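PDB 1JL5: outer membrane protein YopM from Yersinia pestis, which acts as a leucine-rich repeat virulence effector, secreted by the bacterium, that probably alters host cell physiology to promote bacterial survival in host tissues. Local coordinates for residues S84-L89 / E94-S99; T104-L109 / K124-L129; K360-E365 / P373-S378. All blocks are in the same frame, centred on the assembly; numbering follows the deposited sequence.

Contact 1 (S84-L89 / E94-S99); sequences SSLPEL and ESLVAS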
loop_
_atom_site.group_PDB
_atom_site.type_symbol
_atom_site.label_atom_id
_atom_site.label_comp_id
_atom_site.label_asym_id
_atom_site.label_seq_id
_atom_site.Cartn_x
_atom_site.Cartn_y
_atom_site.Cartn_z
ATOM N N SER A 84 -33.333 8.557 10.952
ATOM C CA SER A 84 -33.446 7.300 11.673
ATOM C C SER A 84 -34.835 6.739 11.413
ATOM O O SER A 84 -35.165 5.634 11.831
ATOM C CB SER A 84 -33.233 7.511 13.171
ATOM O OG SER A 84 -34.133 8.472 13.683
ATOM N N SER A 85 -35.650 7.519 10.720
ATOM C CA SER A 85 -36.993 7.083 10.376
ATOM C C SER A 85 -37.534 8.039 9.343
ATOM O O SER A 85 -37.001 9.134 9.147
ATOM C CB SER A 85 -37.922 7.100 11.593
ATOM O OG SER A 85 -38.305 8.430 11.910
ATOM N N LEU A 86 -38.582 7.608 8.666
ATOM C CA LEU A 86 -39.226 8.440 7.680
ATOM C C LEU A 86 -40.641 8.600 8.169
ATOM O O LEU A 86 -41.215 7.680 8.741
ATOM C CB LEU A 86 -39.246 7.775 6.306
ATOM C CG LEU A 86 -37.897 7.532 5.635
ATOM C CD1 LEU A 86 -38.131 7.008 4.227
ATOM C CD2 LEU A 86 -37.105 8.831 5.597
ATOM N N PRO A 87 -41.216 9.785 7.979
ATOM C CA PRO A 87 -42.588 9.982 8.423
ATOM C C PRO A 87 -43.437 9.403 7.306
ATOM O O PRO A 87 -42.903 8.831 6.351
ATOM C CB PRO A 87 -42.692 11.490 8.505
ATOM C CG PRO A 87 -41.871 11.914 7.326
ATOM C CD PRO A 87 -40.656 11.022 7.410
ATOM N N GLU A 88 -44.749 9.539 7.415
ATOM C CA GLU A 88 -45.622 9.031 6.380
ATOM C C GLU A 88 -45.152 9.652 5.075
ATOM O O GLU A 88 -44.826 10.833 5.025
ATOM C CB GLU A 88 -47.061 9.440 6.657
ATOM C CG GLU A 88 -48.072 8.690 5.818
ATOM C CD GLU A 88 -49.481 9.163 6.088
ATOM O OE1 GLU A 88 -49.788 9.417 7.268
ATOM O OE2 GLU A 88 -50.272 9.279 5.129
ATOM N N LEU A 89 -45.125 8.856 4.016
ATOM C CA LEU A 89 -44.662 9.332 2.722
ATOM C C LEU A 89 -45.744 10.021 1.918
ATOM O O LEU A 89 -46.931 9.796 2.142
ATOM C CB LEU A 89 -44.130 8.153 1.912
ATOM C CG LEU A 89 -43.013 7.347 2.575
ATOM C CD1 LEU A 89 -42.758 6.082 1.782
ATOM C CD2 LEU A 89 -41.757 8.205 2.669
ATOM N N GLU A 94 -44.088 7.331 -6.124
ATOM C CA GLU A 94 -43.818 6.189 -6.973
ATOM C C GLU A 94 -42.392 5.739 -6.726
ATOM O O GLU A 94 -42.063 4.565 -6.866
ATOM C CB GLU A 94 -44.024 6.566 -8.436
ATOM C CG GLU A 94 -45.485 6.515 -8.852
ATOM C CD GLU A 94 -45.701 6.988 -10.268
ATOM O OE1 GLU A 94 -44.927 6.567 -11.153
ATOM O OE2 GLU A 94 -46.644 7.773 -10.494
ATOM N N SER A 95 -41.554 6.686 -6.328
ATOM C CA SER A 95 -40.164 6.391 -6.059
ATOM C C SER A 95 -39.693 6.976 -4.740
ATOM O O SER A 95 -39.700 8.192 -4.542
ATOM C CB SER A 95 -39.287 6.926 -7.190
ATOM O OG SER A 95 -37.916 6.707 -6.907
ATOM N N LEU A 96 -39.295 6.098 -3.831
ATOM C CA LEU A 96 -38.778 6.531 -2.550
ATOM C C LEU A 96 -37.280 6.304 -2.551
ATOM O O LEU A 96 -36.816 5.168 -2.581
ATOM C CB LEU A 96 -39.390 5.742 -1.398
ATOM C CG LEU A 96 -38.688 6.020 -0.063
ATOM C CD1 LEU A 96 -38.789 7.507 0.274
ATOM C CD2 LEU A 96 -39.307 5.175 1.035
ATOM N N VAL A 97 -36.527 7.391 -2.540
ATOM C CA VAL A 97 -35.082 7.303 -2.502
ATOM C C VAL A 97 -34.680 7.865 -1.149
ATOM O O VAL A 97 -34.680 9.077 -0.943
ATOM C CB VAL A 97 -34.438 8.133 -3.627
ATOM C CG1 VAL A 97 -32.928 7.961 -3.598
ATOM C CG2 VAL A 97 -34.998 7.697 -4.974
ATOM N N ALA A 98 -34.373 6.974 -0.216
ATOM C CA ALA A 98 -33.973 7.378 1.123
ATOM C C ALA A 98 -32.681 6.656 1.452
ATOM O O ALA A 98 -32.496 6.129 2.548
ATOM C CB ALA A 98 -35.059 7.015 2.124
ATOM N N SER A 99 -31.785 6.635 0.478
ATOM C CA SER A 99 -30.504 5.979 0.643
ATOM C C SER A 99 -29.671 6.710 1.675
ATOM O O SER A 99 -29.860 7.900 1.919
ATOM C CB SER A 99 -29.751 5.970 -0.684
ATOM O OG SER A 99 -30.583 5.495 -1.724
#

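Contact 2 (T104-L109 / K124-L129); sequences TELPEL and KALSDL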
loop_
_atom_site.group_PDB
_atom_site.type_symbol
_atom_site.label_atom_id
_atom_site.label_comp_id
_atom_site.label_asym_id
_atom_site.label_seq_id
_atom_site.Cartn_x
_atom_site.Cartn_y
_atom_site.Cartn_z
ATOM N N THR A 104 -34.348 2.173 10.315
ATOM C CA THR A 104 -34.355 0.829 10.864
ATOM C C THR A 104 -35.704 0.262 10.490
ATOM O O THR A 104 -35.948 -0.939 10.577
ATOM C CB THR A 104 -34.226 0.845 12.392
ATOM O OG1 THR A 104 -35.304 1.606 12.951
ATOM C CG2 THR A 104 -32.903 1.468 12.803
ATOM N N GLU A 105 -36.576 1.157 10.051
ATOM C CA GLU A 105 -37.924 0.790 9.670
ATOM C C GLU A 105 -38.314 1.707 8.525
ATOM O O GLU A 105 -37.758 2.790 8.373
ATOM C CB GLU A 105 -38.862 1.020 10.859
ATOM C CG GLU A 105 -39.987 0.024 10.997
ATOM C CD GLU A 105 -39.487 -1.374 11.300
ATOM O OE1 GLU A 105 -38.905 -2.007 10.395
ATOM O OE2 GLU A 105 -39.667 -1.835 12.449
ATOM N N LEU A 106 -39.255 1.269 7.706
ATOM C CA LEU A 106 -39.711 2.100 6.612
ATOM C C LEU A 106 -41.162 2.449 6.868
ATOM O O LEU A 106 -41.926 1.633 7.380
ATOM C CB LEU A 106 -39.598 1.367 5.278
ATOM C CG LEU A 106 -38.205 1.201 4.674
ATOM C CD1 LEU A 106 -38.327 0.470 3.348
ATOM C CD2 LEU A 106 -37.560 2.565 4.470
ATOM N N PRO A 107 -41.557 3.684 6.548
ATOM C CA PRO A 107 -42.958 4.028 6.776
ATOM C C PRO A 107 -43.728 3.181 5.777
ATOM O O PRO A 107 -43.132 2.623 4.850
ATOM C CB PRO A 107 -43.003 5.511 6.433
ATOM C CG PRO A 107 -41.971 5.619 5.343
ATOM C CD PRO A 107 -40.839 4.787 5.887
ATOM N N GLU A 108 -45.035 3.069 5.958
ATOM C CA GLU A 108 -45.826 2.286 5.028
ATOM C C GLU A 108 -45.552 2.816 3.629
ATOM O O GLU A 108 -45.510 4.026 3.409
ATOM C CB GLU A 108 -47.311 2.418 5.348
ATOM C CG GLU A 108 -48.194 1.609 4.418
ATOM C CD GLU A 108 -49.659 1.789 4.725
ATOM O OE1 GLU A 108 -50.059 1.501 5.873
ATOM O OE2 GLU A 108 -50.408 2.223 3.823
ATOM N N LEU A 109 -45.356 1.915 2.679
ATOM C CA LEU A 109 -45.076 2.339 1.322
ATOM C C LEU A 109 -46.348 2.417 0.496
ATOM O O LEU A 109 -47.198 1.532 0.558
ATOM C CB LEU A 109 -44.070 1.384 0.676
ATOM C CG LEU A 109 -42.745 1.261 1.438
ATOM C CD1 LEU A 109 -41.831 0.281 0.721
ATOM C CD2 LEU A 109 -42.085 2.628 1.548
ATOM N N LYS A 124 -33.829 -3.927 9.040
ATOM C CA LYS A 124 -33.619 -5.327 9.374
ATOM C C LYS A 124 -34.712 -6.150 8.724
ATOM O O LYS A 124 -34.607 -7.370 8.606
ATOM C CB LYS A 124 -33.636 -5.532 10.891
ATOM C CG LYS A 124 -32.490 -4.840 11.615
ATOM C CD LYS A 124 -32.326 -5.365 13.039
ATOM C CE LYS A 124 -31.950 -6.842 13.042
ATOM N NZ LYS A 124 -31.707 -7.380 14.416
ATOM N N ALA A 125 -35.764 -5.468 8.291
ATOM C CA ALA A 125 -36.877 -6.142 7.649
ATOM C C ALA A 125 -37.604 -5.189 6.721
ATOM O O ALA A 125 -37.470 -3.972 6.826
ATOM C CB ALA A 125 -37.838 -6.680 8.697
ATOM N N LEU A 126 -38.364 -5.760 5.801
ATOM C CA LEU A 126 -39.143 -4.984 4.855
ATOM C C LEU A 126 -40.550 -5.532 4.921
ATOM O O LEU A 126 -40.748 -6.740 5.028
ATOM C CB LEU A 126 -38.629 -5.164 3.427
ATOM C CG LEU A 126 -37.263 -4.622 3.026
ATOM C CD1 LEU A 126 -36.977 -5.037 1.588
ATOM C CD2 LEU A 126 -37.248 -3.109 3.164
ATOM N N SER A 127 -41.529 -4.647 4.872
ATOM C CA SER A 127 -42.904 -5.098 4.886
ATOM C C SER A 127 -43.108 -5.640 3.486
ATOM O O SER A 127 -42.289 -5.388 2.601
ATOM C CB SER A 127 -43.842 -3.926 5.145
ATOM O OG SER A 127 -43.616 -3.395 6.434
ATOM N N ASP A 128 -44.180 -6.389 3.279
ATOM C CA ASP A 128 -44.443 -6.925 1.961
ATOM C C ASP A 128 -44.346 -5.773 0.988
ATOM O O ASP A 128 -44.837 -4.679 1.250
ATOM C CB ASP A 128 -45.818 -7.575 1.913
ATOM C CG ASP A 128 -45.925 -8.738 2.863
ATOM O OD1 ASP A 128 -44.892 -9.407 3.074
ATOM O OD2 ASP A 128 -47.026 -8.987 3.393
ATOM N N LEU A 129 -43.688 -6.025 -0.133
ATOM C CA LEU A 129 -43.472 -5.002 -1.137
ATOM C C LEU A 129 -44.724 -4.405 -1.741
ATOM O O LEU A 129 -45.755 -5.068 -1.863
ATOM C CB LEU A 129 -42.610 -5.561 -2.266
ATOM C CG LEU A 129 -41.281 -6.179 -1.840
ATOM C CD1 LEU A 129 -40.538 -6.648 -3.083
ATOM C CD2 LEU A 129 -40.454 -5.153 -1.062
HETATM O O HOH W 1 -36.656 -3.123 9.361
HETATM O O HOH W 2 -43.042 -1.161 7.706
#

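Contact 3 (K360-E365 / P373-S378); sequences KQLHVE and PDIPES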
loop_
_atom_site.group_PDB
_atom_site.type_symbol
_atom_site.label_atom_id
_atom_site.label_comp_id
_atom_site.label_asym_id
_atom_site.label_seq_id
_atom_site.Cartn_x
_atom_site.Cartn_y
_atom_site.Cartn_z
ATOM N N LYS A 360 0.837 2.411 -22.115
ATOM C CA LYS A 360 0.625 3.492 -21.172
ATOM C C LYS A 360 1.190 3.130 -19.821
ATOM O O LYS A 360 1.678 3.978 -19.079
ATOM C CB LYS A 360 -0.866 3.767 -21.015
ATOM C CG LYS A 360 -1.546 4.173 -22.298
ATOM C CD LYS A 360 -0.896 5.409 -22.898
ATOM C CE LYS A 360 -1.625 5.851 -24.162
ATOM N NZ LYS A 360 -1.722 4.748 -25.160
ATOM N N GLN A 361 1.120 1.848 -19.507
ATOM C CA GLN A 361 1.579 1.390 -18.221
ATOM C C GLN A 361 2.500 0.200 -18.299
ATOM O O GLN A 361 2.211 -0.797 -18.956
ATOM C CB GLN A 361 0.370 1.059 -17.361
ATOM C CG GLN A 361 0.699 0.572 -15.979
ATOM C CD GLN A 361 -0.552 0.204 -15.241
ATOM O OE1 GLN A 361 -1.314 -0.644 -15.692
ATOM N NE2 GLN A 361 -0.785 0.846 -14.106
ATOM N N LEU A 362 3.631 0.331 -17.625
ATOM C CA LEU A 362 4.602 -0.728 -17.575
ATOM C C LEU A 362 4.991 -0.946 -16.128
ATOM O O LEU A 362 5.705 -0.139 -15.544
ATOM C CB LEU A 362 5.849 -0.369 -18.376
ATOM C CG LEU A 362 6.881 -1.493 -18.319
ATOM C CD1 LEU A 362 6.308 -2.727 -18.994
ATOM C CD2 LEU A 362 8.171 -1.056 -18.985
ATOM N N HIS A 363 4.491 -2.023 -15.545
ATOM C CA HIS A 363 4.837 -2.371 -14.175
ATOM C C HIS A 363 5.520 -3.709 -14.284
ATOM O O HIS A 363 4.867 -4.741 -14.388
ATOM C CB HIS A 363 3.590 -2.482 -13.305
ATOM C CG HIS A 363 2.962 -1.161 -12.993
ATOM N ND1 HIS A 363 1.836 -1.036 -12.210
ATOM C CD2 HIS A 363 3.303 0.095 -13.366
ATOM C CE1 HIS A 363 1.510 0.240 -12.113
ATOM N NE2 HIS A 363 2.384 0.946 -12.806
ATOM N N VAL A 364 6.845 -3.677 -14.302
ATOM C CA VAL A 364 7.635 -4.890 -14.417
ATOM C C VAL A 364 8.586 -4.936 -13.238
ATOM O O VAL A 364 9.668 -5.523 -13.286
ATOM C CB VAL A 364 8.400 -4.911 -15.744
ATOM C CG1 VAL A 364 9.257 -6.160 -15.839
ATOM C CG2 VAL A 364 7.402 -4.896 -16.891
ATOM N N GLU A 365 8.140 -4.296 -12.170
ATOM C CA GLU A 365 8.858 -4.227 -10.910
ATOM C C GLU A 365 9.198 -5.638 -10.438
ATOM O O GLU A 365 8.427 -6.574 -10.636
ATOM C CB GLU A 365 7.954 -3.545 -9.879
ATOM C CG GLU A 365 6.544 -3.291 -10.441
ATOM C CD GLU A 365 5.549 -2.823 -9.405
ATOM O OE1 GLU A 365 5.856 -1.856 -8.668
ATOM O OE2 GLU A 365 4.452 -3.415 -9.335
ATOM N N PRO A 373 13.591 -2.163 -20.474
ATOM C CA PRO A 373 13.365 -2.094 -21.916
ATOM C C PRO A 373 13.236 -0.633 -22.313
ATOM O O PRO A 373 13.008 0.227 -21.459
ATOM C CB PRO A 373 12.055 -2.844 -22.079
ATOM C CG PRO A 373 11.304 -2.422 -20.846
ATOM C CD PRO A 373 12.358 -2.547 -19.762
ATOM N N ASP A 374 13.397 -0.339 -23.597
ATOM C CA ASP A 374 13.242 1.034 -24.038
ATOM C C ASP A 374 11.804 1.381 -23.695
ATOM O O ASP A 374 10.887 0.614 -23.978
ATOM C CB ASP A 374 13.473 1.155 -25.546
ATOM C CG ASP A 374 14.908 0.882 -25.935
ATOM O OD1 ASP A 374 15.810 1.490 -25.318
ATOM O OD2 ASP A 374 15.136 0.067 -26.856
ATOM N N ILE A 375 11.606 2.525 -23.064
ATOM C CA ILE A 375 10.272 2.935 -22.679
ATOM C C ILE A 375 9.626 3.813 -23.732
ATOM O O ILE A 375 10.088 4.918 -24.001
ATOM C CB ILE A 375 10.297 3.698 -21.342
ATOM C CG1 ILE A 375 10.956 2.827 -20.270
ATOM C CG2 ILE A 375 8.891 4.081 -20.931
ATOM C CD1 ILE A 375 10.375 1.419 -20.172
ATOM N N PRO A 376 8.551 3.320 -24.361
ATOM C CA PRO A 376 7.875 4.121 -25.380
ATOM C C PRO A 376 7.449 5.434 -24.742
ATOM O O PRO A 376 7.141 5.478 -23.550
ATOM C CB PRO A 376 6.684 3.247 -25.766
ATOM C CG PRO A 376 7.238 1.864 -25.614
ATOM C CD PRO A 376 7.980 1.963 -24.295
ATOM N N GLU A 377 7.437 6.501 -25.533
ATOM C CA GLU A 377 7.049 7.810 -25.029
ATOM C C GLU A 377 5.625 7.753 -24.493
ATOM O O GLU A 377 5.229 8.561 -23.653
ATOM C CB GLU A 377 7.147 8.854 -26.145
ATOM C CG GLU A 377 7.981 10.076 -25.783
ATOM C CD GLU A 377 9.468 9.771 -25.689
ATOM O OE1 GLU A 377 9.847 8.849 -24.934
ATOM O OE2 GLU A 377 10.260 10.461 -26.371
ATOM N N SER A 378 4.855 6.788 -24.980
ATOM C CA SER A 378 3.471 6.634 -24.551
ATOM C C SER A 378 3.355 6.227 -23.083
ATOM O O SER A 378 2.373 6.548 -22.421
ATOM C CB SER A 378 2.772 5.588 -25.414
ATOM O OG SER A 378 3.455 4.351 -25.336
#

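Contact 1 (S84-L89 / E94-S99)
The carbonyl oxygen of Ala98 is gripped by two asparagine amides, the ND2 groups of Asn101 and Asn121, while the methyl of the same residue meets Leu86. That methyl, Ala98 CB, sits 3.7 Å from Leu86 CD1. Leu86 reaches across from the loop arm and comes tip to tip with Leu96, its CD1 ending 3.9 Å from Leu96 CD2. Leu89 meets the same leucine differently: the two side chains cross at about a right angle, with Leu89 CD1 3.6 Å from Leu96 CD2 and Leu89 CD2 3.9 Å from Leu96 CD1. Both methyls of Leu96 are thus engaged.

This is the interior of a leucine-rich repeat solenoid. Strand 95-97 belongs to the second repeat, the 84-89 arm to the first, and their apolar side chains pack inside the coil. With CG anti to the backbone N (chi1 170°), Leu96 projects from its strand toward the arm, where its methyls meet both Leu86 and Leu89. Leu76 and Leu116, on the flanking strands, pack against Leu96 as well, so the leucine column continues through successive coils. Helix 36-48 covers the 84-89 arm, laying Trp43 and Trp46 against Pro87, and the indole nitrogen of Trp43 also bonds to Glu88 O.

Contact 2 (T104-L109 / K124-L129)
Leu106 and Leu126 lie side by side and point the same way, like equivalent teeth on two successive turns of a coil. Each holds CG beside its own backbone N (chi1 -75° and -68°), and similar torsions on similarly running backbones leave the two side chains aligned. They touch through one branch apiece, Leu106 CD1 resting 3.7 Å from Leu126 CD2. Beneath them the strands of the solenoid supply the rest of the packing: Leu106 lies on Leu116, and Leu126 on Leu136. These are the outer arms of the second and third leucine-rich repeats, stacked in register, Leu106 over Leu126, on the side of the coil away from the strands.

The backbones stand apart here. The CA atoms of Thr104 and Lys124 are 6.4 Å from each other, and Thr104 O and Lys124 N are still separated by 4.0 Å, so water fills in between the arms. One water accepts from Ala125 N at 2.7 Å and can donate to Thr104 O at 2.6 Å, though more acceptors lie nearby than it has protons for; Glu105 OE1 is 2.7 Å from it. A second donates to Leu106 O at 3.0 Å and is hydrogen-bonded to Ser127 OG at 2.6 Å. The long chain of Lys124 leads away from this seam to a salt bridge with Glu144 in the following repeat.

Leucine contact on the inner side and single waters between the backbone arms therefore join the two coils, a junction without direct hydrogen bonds that leaves their polar edges linked through solvent.

Contact 3 (K360-E365 / P373-S378)
Pro373 begins the contact by setting the CG corner of its ring 3.9 Å from Leu362 CD2, the two side chains meeting at a slant. Two residues on, Ile375 brings its CD1 to the same Leu362 CD2, at 3.5 Å. Its CG1 lies beside the backbone N (chi1 -56°) and the chain bends again at chi2 (-51°), which carries CD1 back toward the strand although the CB itself does not point at the strand. One methyl of Leu362 therefore takes both contacts, from neighbouring directions. Leu362 projects inward from strand 361-363.

Strand and returning arm both belong to the fifteenth leucine-rich repeat, and their side chains close the interior of this coil near the end of the modelled chain. Met384, on the last strand, packs on Pro373 and Ile375, while Leu342 and Leu382 flank Leu362.

At Ser378 the chain has swung back beside the start of the strand, with CA atoms of Lys360 and Ser378 5.4 Å apart. Lys360 touches this end through one methylene, CD, 3.5 Å from Ser378 O. Beyond it the lysine chain bends once more, and NZ ends on Asn358 O. Ser378 OG, for its part, is bonded to the backbone oxygens of Leu359 and Gln357.

Contacts 1 and 2 are neighbours, their centres about 10 Å apart, and Pro107 joins them: its CD lies 3.4 Å from Leu86 CB, and its CG 3.4 Å from Leu89 CG. Leu89 CD1 also reaches Leu109 CD2 at 3.5 Å, so the leucine interior of contact 1 runs on into the arms of contact 2. Contact 3, near the other end of the solenoid, also packs a strand leucine on an arm, but within one repeat, whereas contact 1 spans two; its centre is about 51 Å from that of contact 1 and 54 Å from that of contact 2. All three lie away from the annotated calcium sites, though the side chain of Lys360 is about 8 Å from a bound calcium ion.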